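Long-range contacts in hydrogenase maturation protease HycI (Thermococcus kodakarensis KOD1, PDB 5ZBY), which probably acts as an endopeptidase of the A31 family that removes a C-terminal extension from a [NiFe] hydrogenase subunit during maturation of that enzyme: residues R24-F29 with E135-I140; D68-V73 with T116-V121; D89-L94 with V108-K113. All coordinates share one frame; numbering follows the deposited sequence.

Contact 1: R24-F29 with E135-I140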
# COMPACT_ATOMS: atom_id res chain seq x y z
N ARG A 24 -14.60 7.17 1.98
CA ARG A 24 -14.12 7.88 3.16
C ARG A 24 -13.12 8.99 2.83
O ARG A 24 -12.07 9.07 3.44
CB ARG A 24 -13.58 6.95 4.23
CG ARG A 24 -13.83 7.46 5.63
CD ARG A 24 -13.68 6.37 6.68
NE ARG A 24 -12.32 5.86 6.73
CZ ARG A 24 -12.02 4.60 7.03
NH1 ARG A 24 -12.98 3.73 7.30
NH2 ARG A 24 -10.75 4.22 7.05
N GLY A 25 -13.43 9.78 1.81
CA GLY A 25 -12.61 10.90 1.41
C GLY A 25 -11.22 10.49 1.00
O GLY A 25 -11.06 9.55 0.25
N ASP A 26 -10.21 11.18 1.50
CA ASP A 26 -8.83 10.88 1.09
C ASP A 26 -8.39 9.48 1.51
O ASP A 26 -7.34 9.01 1.05
CB ASP A 26 -7.87 11.91 1.67
CG ASP A 26 -8.04 13.29 1.03
OD1 ASP A 26 -8.52 13.37 -0.12
OD2 ASP A 26 -7.56 14.26 1.63
N ASP A 27 -9.13 8.82 2.41
CA ASP A 27 -8.83 7.40 2.74
C ASP A 27 -9.08 6.46 1.56
O ASP A 27 -8.72 5.27 1.64
CB ASP A 27 -9.68 6.94 3.94
CG ASP A 27 -8.97 7.14 5.25
OD1 ASP A 27 -7.78 7.53 5.24
OD2 ASP A 27 -9.59 6.90 6.32
N ALA A 28 -9.60 6.99 0.46
CA ALA A 28 -9.70 6.17 -0.76
C ALA A 28 -8.32 5.90 -1.36
O ALA A 28 -8.19 5.06 -2.24
CB ALA A 28 -10.55 6.85 -1.79
N PHE A 29 -7.31 6.67 -0.95
CA PHE A 29 -6.01 6.63 -1.65
C PHE A 29 -5.52 5.23 -2.08
O PHE A 29 -5.25 5.01 -3.26
CB PHE A 29 -4.93 7.27 -0.78
CG PHE A 29 -3.57 7.22 -1.40
CD1 PHE A 29 -3.24 8.07 -2.43
CD2 PHE A 29 -2.63 6.34 -0.92
CE1 PHE A 29 -1.98 8.01 -3.03
CE2 PHE A 29 -1.37 6.28 -1.50
CZ PHE A 29 -1.05 7.13 -2.56
N GLU A 135 -16.04 12.13 -1.17
CA GLU A 135 -15.20 11.78 -2.31
C GLU A 135 -13.76 12.08 -1.93
O GLU A 135 -13.52 12.94 -1.07
CB GLU A 135 -15.66 12.58 -3.52
CG GLU A 135 -14.98 12.33 -4.82
CD GLU A 135 -15.60 13.19 -5.90
OE1 GLU A 135 -16.51 13.98 -5.58
OE2 GLU A 135 -15.18 13.08 -7.07
N PRO A 136 -12.77 11.39 -2.54
CA PRO A 136 -11.41 11.87 -2.28
C PRO A 136 -11.17 13.26 -2.86
O PRO A 136 -11.81 13.62 -3.84
CB PRO A 136 -10.52 10.82 -2.97
CG PRO A 136 -11.45 10.09 -3.92
CD PRO A 136 -12.78 10.11 -3.27
N SER A 137 -10.22 13.98 -2.33
CA SER A 137 -9.83 15.25 -2.88
C SER A 137 -9.20 15.08 -4.23
O SER A 137 -8.74 14.04 -4.55
CB SER A 137 -8.88 15.96 -1.93
OG SER A 137 -7.63 15.33 -1.84
N GLU A 138 -9.26 16.12 -5.04
CA GLU A 138 -8.61 16.14 -6.34
C GLU A 138 -7.14 15.82 -6.19
O GLU A 138 -6.58 15.05 -6.97
CB GLU A 138 -8.75 17.52 -6.98
CG GLU A 138 -10.19 17.94 -7.12
CD GLU A 138 -10.94 17.01 -8.06
OE1 GLU A 138 -10.37 16.66 -9.11
OE2 GLU A 138 -12.08 16.61 -7.73
N LEU A 139 -6.53 16.39 -5.16
CA LEU A 139 -5.10 16.22 -4.92
C LEU A 139 -4.76 14.74 -4.66
O LEU A 139 -3.86 14.21 -5.27
CB LEU A 139 -4.64 17.09 -3.73
CG LEU A 139 -3.18 16.90 -3.29
CD1 LEU A 139 -2.24 17.04 -4.44
CD2 LEU A 139 -2.89 17.99 -2.22
N ILE A 140 -5.50 14.10 -3.79
CA ILE A 140 -5.28 12.70 -3.51
C ILE A 140 -5.53 11.83 -4.73
O ILE A 140 -4.85 10.88 -4.91
CB ILE A 140 -6.09 12.23 -2.29
CG1 ILE A 140 -5.50 12.78 -1.00
CG2 ILE A 140 -6.22 10.72 -2.20
CD1 ILE A 140 -4.03 12.83 -0.93
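D26 OD1 takes two hydrogen bonds from S137, one from the backbone and one from the side chain. The amide S137 N donates at 2.9 Å, reaching OD1 nearly along its C-O axis with an N-H...O angle of 164°. The hydroxyl S137 OG donates to the same oxygen at 2.8 Å, from the syn side and 23° out of the carboxylate plane. With chi1 at 69°, OG lies between its own N and carbonyl carbon, on the side of the amide, which lets both meet OD1. S137 is also the N-cap of helix 138-156, where its OG accepts from I140 N at 3.1 Å. The hydroxyl thus passes a chain of bonds from the first turn of the helix to the aspartate. The second carboxylate oxygen, OD2, accepts from G128 N and S129 N.

Apolar groups close in beside this polar centre. I140 crosses D26 at about a right angle, and its CG1 comes to 3.2 Å from D26 OD1, a tight fit. The other branch, CG2, lies near the plane of the F29 ring at its edge and 3.9 Å from F29 CB. P136 CG meets A28 CB at 4.0 Å. The backbones themselves come close at G25, whose CA makes a C-H...O contact of 3.3 Å with E135 O; its positive phi is one that favours glycine.

This is a helix start tied to a loop through a shared acceptor. The buried D26 carboxylate collects four donors from the single segment that links strand 119-125 to helix 138-156; together they fix its rotation and join the loop before helix 29-40 to the start of helix 138-156.

Contact 2: D68-V73 with T116-V121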
# COMPACT_ATOMS: atom_id res chain seq x y z
N ASP A 68 8.51 -12.03 -3.27
CA ASP A 68 9.82 -11.53 -2.90
C ASP A 68 9.63 -10.21 -2.17
O ASP A 68 10.43 -9.88 -1.28
CB ASP A 68 10.68 -11.33 -4.13
CG ASP A 68 10.97 -12.66 -4.86
OD1 ASP A 68 11.32 -13.62 -4.16
OD2 ASP A 68 10.76 -12.70 -6.08
N LEU A 69 8.58 -9.47 -2.56
CA LEU A 69 8.26 -8.15 -1.98
C LEU A 69 6.76 -8.02 -1.87
O LEU A 69 6.04 -8.33 -2.83
CB LEU A 69 8.79 -7.02 -2.85
CG LEU A 69 8.45 -5.57 -2.42
CD1 LEU A 69 9.11 -5.26 -1.09
CD2 LEU A 69 8.84 -4.57 -3.47
N VAL A 70 6.29 -7.50 -0.73
CA VAL A 70 4.89 -7.13 -0.55
C VAL A 70 4.87 -5.64 -0.26
O VAL A 70 5.61 -5.19 0.62
CB VAL A 70 4.23 -7.93 0.59
CG1 VAL A 70 2.75 -7.46 0.73
CG2 VAL A 70 4.30 -9.46 0.27
N VAL A 71 4.08 -4.90 -1.02
CA VAL A 71 3.97 -3.42 -0.87
C VAL A 71 2.55 -3.08 -0.45
O VAL A 71 1.64 -3.31 -1.25
CB VAL A 71 4.27 -2.73 -2.19
CG1 VAL A 71 4.19 -1.23 -2.07
CG2 VAL A 71 5.66 -3.16 -2.70
N PHE A 72 2.38 -2.56 0.76
CA PHE A 72 1.08 -2.05 1.21
C PHE A 72 1.01 -0.60 0.83
O PHE A 72 2.02 0.10 0.92
CB PHE A 72 0.93 -2.22 2.72
CG PHE A 72 0.76 -3.67 3.11
CD1 PHE A 72 1.80 -4.39 3.66
CD2 PHE A 72 -0.45 -4.31 2.86
CE1 PHE A 72 1.63 -5.76 3.98
CE2 PHE A 72 -0.60 -5.68 3.17
CZ PHE A 72 0.41 -6.38 3.75
N VAL A 73 -0.14 -0.14 0.35
CA VAL A 73 -0.27 1.26 -0.05
C VAL A 73 -1.49 1.81 0.71
O VAL A 73 -2.57 1.21 0.65
CB VAL A 73 -0.48 1.42 -1.56
CG1 VAL A 73 -0.64 2.88 -1.95
CG2 VAL A 73 0.66 0.73 -2.38
N THR A 116 6.74 -16.31 4.43
CA THR A 116 7.27 -16.23 3.06
C THR A 116 8.72 -15.82 2.90
O THR A 116 9.31 -16.03 1.85
CB THR A 116 6.49 -15.21 2.23
OG1 THR A 116 6.70 -13.92 2.81
CG2 THR A 116 5.00 -15.50 2.26
N GLY A 117 9.27 -15.13 3.90
CA GLY A 117 10.58 -14.52 3.72
C GLY A 117 10.58 -13.24 2.90
O GLY A 117 11.63 -12.69 2.60
N SER A 118 9.39 -12.76 2.53
CA SER A 118 9.30 -11.58 1.67
C SER A 118 9.75 -10.31 2.38
O SER A 118 9.47 -10.18 3.55
CB SER A 118 7.85 -11.39 1.20
OG SER A 118 7.76 -10.36 0.23
N ASP A 119 10.42 -9.41 1.68
CA ASP A 119 10.50 -8.02 2.21
C ASP A 119 9.11 -7.43 2.24
O ASP A 119 8.28 -7.72 1.38
CB ASP A 119 11.40 -7.18 1.34
CG ASP A 119 12.87 -7.48 1.58
OD1 ASP A 119 13.19 -8.05 2.64
OD2 ASP A 119 13.70 -7.15 0.71
N ILE A 120 8.86 -6.53 3.20
CA ILE A 120 7.57 -5.86 3.25
C ILE A 120 7.82 -4.37 3.31
O ILE A 120 8.63 -3.93 4.12
CB ILE A 120 6.76 -6.24 4.50
CG1 ILE A 120 6.90 -7.75 4.83
CG2 ILE A 120 5.31 -5.75 4.37
CD1 ILE A 120 6.14 -8.67 3.89
N VAL A 121 7.09 -3.59 2.52
CA VAL A 121 7.21 -2.12 2.64
C VAL A 121 5.82 -1.49 2.70
O VAL A 121 4.84 -2.10 2.22
CB VAL A 121 8.04 -1.58 1.48
CG1 VAL A 121 7.33 -1.76 0.18
CG2 VAL A 121 8.36 -0.15 1.67
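V121 lies alongside V71, both pointing the same way from the sheet, with V121 CG1 3.6 Å from V71 CG2. The two valines belong to neighbouring parallel strands, 69-75 and 119-125, in the mixed sheet of an alpha/beta fold with helices on both faces; the short strand axes run 14° apart. L69 joins the valines, and helix 3-8 packs on this face. On the opposite face V70 and I120 also stand side by side, I120 CD1 reaching V70 CB at 3.9 Å. Further along, I120 CG2 meets the edge of the F72 ring at CE1, 3.7 Å away, where helix 105-116 packs on this face through L105 and I112.

The backbone bonds follow the parallel pattern: V70 N to D119 O, V121 N to V70 O and F72 N to V121 O, each close to 2.9 Å. The entry to the pair is less regular, since D119 N meets D68 O from above the carbonyl plane. There S118 OG, placed anti to its backbone N (chi1 -173°), sits close to L69 N without bonding it. Its hydroxyl instead donates to D119 O at 2.9 Å, giving that carbonyl a second donor beside V70 N.

Contact 3: D89-L94 with V108-K113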
# COMPACT_ATOMS: atom_id res chain seq x y z
N ASP A 89 8.85 1.01 6.98
CA ASP A 89 8.98 -0.41 7.32
C ASP A 89 7.87 -0.77 8.30
O ASP A 89 7.90 -0.42 9.50
CB ASP A 89 10.36 -0.69 7.92
CG ASP A 89 10.53 -2.13 8.40
OD1 ASP A 89 9.63 -2.97 8.19
OD2 ASP A 89 11.60 -2.42 8.99
N PRO A 90 6.84 -1.48 7.81
CA PRO A 90 5.69 -1.70 8.67
C PRO A 90 5.95 -2.74 9.75
O PRO A 90 5.11 -2.87 10.63
CB PRO A 90 4.59 -2.15 7.67
CG PRO A 90 5.37 -2.88 6.64
CD PRO A 90 6.67 -2.09 6.47
N LEU A 91 7.08 -3.43 9.69
CA LEU A 91 7.46 -4.38 10.72
C LEU A 91 7.91 -3.68 12.00
O LEU A 91 7.84 -4.27 13.07
CB LEU A 91 8.59 -5.28 10.26
CG LEU A 91 8.28 -6.17 9.04
CD1 LEU A 91 9.56 -6.75 8.48
CD2 LEU A 91 7.39 -7.25 9.53
N LYS A 92 8.34 -2.42 11.87
CA LYS A 92 8.98 -1.75 13.00
C LYS A 92 7.97 -1.38 14.09
O LYS A 92 6.91 -0.81 13.81
CB LYS A 92 9.71 -0.50 12.52
CG LYS A 92 11.16 -0.43 12.97
CD LYS A 92 11.71 0.99 12.87
CE LYS A 92 13.21 1.00 13.06
NZ LYS A 92 13.80 2.31 12.66
N THR A 93 8.30 -1.73 15.35
CA THR A 93 7.49 -1.39 16.51
C THR A 93 7.68 0.09 16.86
O THR A 93 8.81 0.57 16.96
CB THR A 93 7.90 -2.28 17.70
OG1 THR A 93 8.06 -3.63 17.22
CG2 THR A 93 6.83 -2.29 18.68
N LEU A 94 6.58 0.85 16.94
CA LEU A 94 6.68 2.30 17.10
C LEU A 94 6.57 2.75 18.55
O LEU A 94 6.97 3.88 18.87
CB LEU A 94 5.61 3.01 16.25
CG LEU A 94 5.75 2.55 14.78
CD1 LEU A 94 4.66 3.18 13.92
CD2 LEU A 94 7.14 2.87 14.24
N VAL A 108 0.06 -8.01 10.67
CA VAL A 108 -0.15 -8.60 9.34
C VAL A 108 1.17 -8.81 8.61
O VAL A 108 1.45 -9.90 8.11
CB VAL A 108 -1.10 -7.72 8.50
CG1 VAL A 108 -1.23 -8.30 7.07
CG2 VAL A 108 -2.46 -7.65 9.17
N ALA A 109 1.98 -7.77 8.51
CA ALA A 109 3.26 -7.79 7.83
C ALA A 109 4.24 -8.79 8.44
O ALA A 109 4.97 -9.46 7.72
CB ALA A 109 3.88 -6.34 7.84
N SER A 110 4.27 -8.86 9.79
CA SER A 110 5.15 -9.82 10.48
C SER A 110 4.75 -11.27 10.17
O SER A 110 5.60 -12.12 9.94
CB SER A 110 5.11 -9.60 11.99
OG SER A 110 5.57 -8.28 12.33
N TYR A 111 3.45 -11.52 10.20
CA TYR A 111 2.98 -12.88 9.80
C TYR A 111 3.37 -13.22 8.36
O TYR A 111 3.94 -14.29 8.09
CB TYR A 111 1.48 -12.96 9.98
CG TYR A 111 0.90 -14.27 9.53
CD1 TYR A 111 0.98 -15.39 10.34
CD2 TYR A 111 0.27 -14.39 8.31
CE1 TYR A 111 0.46 -16.61 9.95
CE2 TYR A 111 -0.26 -15.62 7.89
CZ TYR A 111 -0.17 -16.72 8.73
OH TYR A 111 -0.70 -17.94 8.35
N ILE A 112 3.07 -12.32 7.42
CA ILE A 112 3.45 -12.57 6.02
C ILE A 112 4.95 -12.85 5.84
O ILE A 112 5.35 -13.83 5.16
CB ILE A 112 3.03 -11.39 5.10
CG1 ILE A 112 1.49 -11.25 5.11
CG2 ILE A 112 3.67 -11.60 3.69
CD1 ILE A 112 0.93 -9.97 4.47
N LYS A 113 5.80 -12.06 6.49
CA LYS A 113 7.24 -12.20 6.33
C LYS A 113 7.71 -13.51 6.95
O LYS A 113 8.59 -14.20 6.40
CB LYS A 113 8.00 -10.99 6.95
CG LYS A 113 9.47 -11.13 6.66
CD LYS A 113 10.24 -9.86 6.91
CE LYS A 113 11.64 -10.05 6.36
NZ LYS A 113 12.46 -8.80 6.48
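A109 CB is met by two side chains of the facing turn, P90 CG and L91 CD2, each at 4.0 Å. This is the close-packed half of the contact, where the type I turn D89-K92, just after strand 85-88, settles on helix 105-116. L91 does most of the work, and its two methyls divide the task. CD2 rests over the helix backbone, 3.5 Å from both S110 N and S110 OG, the latter a hydroxyl that donates to R106 O one turn earlier. CD1 reaches the next turn and touches K113 CD at 3.5 Å, the leucine crossing the lysine chain at about a right angle. P90 and A109 also both pack on I120 of strand 119-125, so the inner edge continues into the core.

The outer side is looser. K113 leaves the helix with CG anti to its backbone N (chi1 -176°) and stays extended, carrying NZ past the leucine. There NZ remains 6.7 Å from D89 OD1, and its ion pair with D119 is long and weak. D89 OD1 instead bonds within its own segment, accepting from L91 N at 3.0 Å, an Asx turn that sets the backbone from which L91 projects.

Fit across the interface is therefore chiefly van der Waals, with the methylenes of K113 serving as apolar surface while its charge would add, at most, a diffuse attraction toward D89.

Contacts 2 and 3 are neighbours, their centres 9 Å apart, whereas the centre of contact 1 lies 25 Å from that of contact 2 and 26 Å from that of contact 3, on the opposite side of the chain's middle. Along the chain they are nested: contact 3 falls within the loop closed by contact 2, which falls within that closed by contact 1. Helix 105-116 of contact 3 leads directly into strand 119-125 of contact 2, and that strand is followed by helix 138-156 of contact 1. F72 CZ against I112 CD1 joins contacts 2 and 3, while F29 CE2 against V73 CG1 reaches from contact 1 to strand 69-75. The central sheet thus connects all three, with helices layered on its two faces.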